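Local coordinates for protein probable fatty acyl-CoA transferase Rv3272 (Mycobacterium tuberculosis, PDB 5YX6) that binds fatty acyl-CoAs of varying chain length, palmitoyl-CoA most tightly, and probably acts as a family III CoA transferase in fatty acid metabolism, at residues Lys8-Phe13 and Ala188-Arg193. Numbering follows the deposited sequence.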
# COMPACT_ATOMS: atom_id res chain seq x y z
N LYS A 8 22.84 -7.45 8.13
CA LYS A 8 21.56 -7.07 7.55
C LYS A 8 21.39 -7.83 6.24
O LYS A 8 22.38 -8.14 5.58
CB LYS A 8 21.48 -5.56 7.32
CG LYS A 8 21.40 -4.74 8.57
CD LYS A 8 21.01 -3.33 8.21
CE LYS A 8 20.68 -2.51 9.44
NZ LYS A 8 20.07 -1.21 9.05
N PRO A 9 20.13 -8.10 5.84
CA PRO A 9 19.87 -8.96 4.69
C PRO A 9 20.63 -8.59 3.41
O PRO A 9 21.03 -9.50 2.70
CB PRO A 9 18.36 -8.80 4.48
CG PRO A 9 17.83 -8.51 5.85
CD PRO A 9 18.89 -7.69 6.52
N LEU A 10 20.84 -7.30 3.15
CA LEU A 10 21.39 -6.83 1.89
C LEU A 10 22.81 -6.27 1.96
O LEU A 10 23.23 -5.54 1.06
CB LEU A 10 20.47 -5.75 1.29
CG LEU A 10 19.02 -6.17 1.06
CD1 LEU A 10 18.25 -5.11 0.31
CD2 LEU A 10 19.00 -7.49 0.30
N ASP A 11 23.55 -6.58 3.02
CA ASP A 11 24.97 -6.21 3.11
C ASP A 11 25.72 -6.63 1.85
O ASP A 11 25.57 -7.76 1.38
CB ASP A 11 25.65 -6.84 4.33
CG ASP A 11 25.18 -6.25 5.64
OD1 ASP A 11 24.66 -5.11 5.62
OD2 ASP A 11 25.38 -6.90 6.69
N GLY A 12 26.50 -5.72 1.29
CA GLY A 12 27.31 -6.03 0.14
C GLY A 12 26.64 -5.72 -1.19
O GLY A 12 27.33 -5.67 -2.21
N PHE A 13 25.33 -5.51 -1.20
CA PHE A 13 24.63 -5.19 -2.45
C PHE A 13 24.67 -3.69 -2.75
O PHE A 13 24.47 -2.86 -1.87
CB PHE A 13 23.17 -5.65 -2.40
CG PHE A 13 22.99 -7.13 -2.45
CD1 PHE A 13 23.91 -7.94 -3.09
CD2 PHE A 13 21.89 -7.72 -1.86
CE1 PHE A 13 23.74 -9.32 -3.13
CE2 PHE A 13 21.71 -9.08 -1.91
CZ PHE A 13 22.63 -9.88 -2.54
N ALA A 188 12.47 -9.95 -4.51
CA ALA A 188 12.19 -11.19 -5.23
C ALA A 188 13.27 -11.45 -6.27
O ALA A 188 13.79 -12.56 -6.38
CB ALA A 188 10.81 -11.15 -5.87
N ALA A 189 13.63 -10.40 -7.01
CA ALA A 189 14.66 -10.51 -8.04
C ALA A 189 16.02 -10.90 -7.46
O ALA A 189 16.72 -11.72 -8.03
CB ALA A 189 14.76 -9.21 -8.82
N LEU A 190 16.39 -10.29 -6.34
CA LEU A 190 17.64 -10.61 -5.66
C LEU A 190 17.69 -12.07 -5.23
O LEU A 190 18.74 -12.71 -5.26
CB LEU A 190 17.84 -9.69 -4.46
CG LEU A 190 18.22 -8.25 -4.80
CD1 LEU A 190 18.15 -7.39 -3.54
CD2 LEU A 190 19.60 -8.16 -5.46
N LEU A 191 16.54 -12.59 -4.81
CA LEU A 191 16.42 -13.98 -4.38
C LEU A 191 16.49 -14.90 -5.58
O LEU A 191 17.15 -15.94 -5.54
CB LEU A 191 15.11 -14.18 -3.64
CG LEU A 191 14.88 -15.31 -2.64
CD1 LEU A 191 16.07 -15.58 -1.73
CD2 LEU A 191 13.64 -14.94 -1.83
N HIS A 192 15.84 -14.48 -6.67
CA HIS A 192 15.84 -15.24 -7.91
C HIS A 192 17.28 -15.43 -8.36
O HIS A 192 17.69 -16.52 -8.73
CB HIS A 192 15.02 -14.50 -8.99
CG HIS A 192 14.58 -15.36 -10.14
ND1 HIS A 192 14.35 -16.71 -10.03
CD2 HIS A 192 14.32 -15.04 -11.43
CE1 HIS A 192 13.96 -17.19 -11.19
NE2 HIS A 192 13.94 -16.19 -12.06
N ARG A 193 18.04 -14.34 -8.33
CA ARG A 193 19.43 -14.38 -8.73
C ARG A 193 20.24 -15.27 -7.79
O ARG A 193 21.00 -16.13 -8.23
CB ARG A 193 20.02 -12.96 -8.76
CG ARG A 193 21.35 -12.88 -9.48
CD ARG A 193 21.92 -11.49 -9.42
NE ARG A 193 22.23 -11.10 -8.05
CZ ARG A 193 22.95 -10.04 -7.72
NH1 ARG A 193 23.43 -9.24 -8.66
NH2 ARG A 193 23.19 -9.77 -6.44
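Leu190 and Phe13 bury the most surface in this contact, and the CB of each is directed at the other segment. CD2 of Leu190 sits over one face of the Phe13 ring, 4.2 Å above its plane and displaced toward the rim. CD1 of Leu190 reaches CD2 of Phe13 at 4.1 Å. The same CD1 lies 3.9 Å from CD2 of Leu10. The Leu10 and Leu190 side chains meet at about a right angle, and CD2 of Leu10 also lies in the plane of the Phe13 ring, at its edge. In the Rossmann-fold domain, the contact joins the loop entering strand 14-17 of the parallel sheet to helix 173-196, whose Leu190 and Arg193 also touch Ile126 of strand 126-131. Two overlapping beta turns shape the loop: type I, closed by Asp11 N to Lys8 O (3.2 Å), and type II, closed by Phe13 N to Leu10 O (3.1 Å). Arg193 approaches the Phe13 ring obliquely: its NH2 comes to 3.4 Å from CE1 of Phe13, with guanidinium and ring planes 64° apart. CG lies anti to the backbone N (chi1 -166°), and the chain bends at chi3 (64°), presenting a guanidinium edge to the ring. A salt bridge from NH2 to Asp97 OD1 and a hydrogen bond from NH1 to Asn124 O hold the group there. Arg193 and Asn124 line a benzamidine-binding pocket with Glu194 and Gly197. The contact is part of the homodimer interface: Arg195 of the second subunit makes a cation-pi interaction with Phe13, and Leu191 of that subunit packs on Leu10 and Leu190.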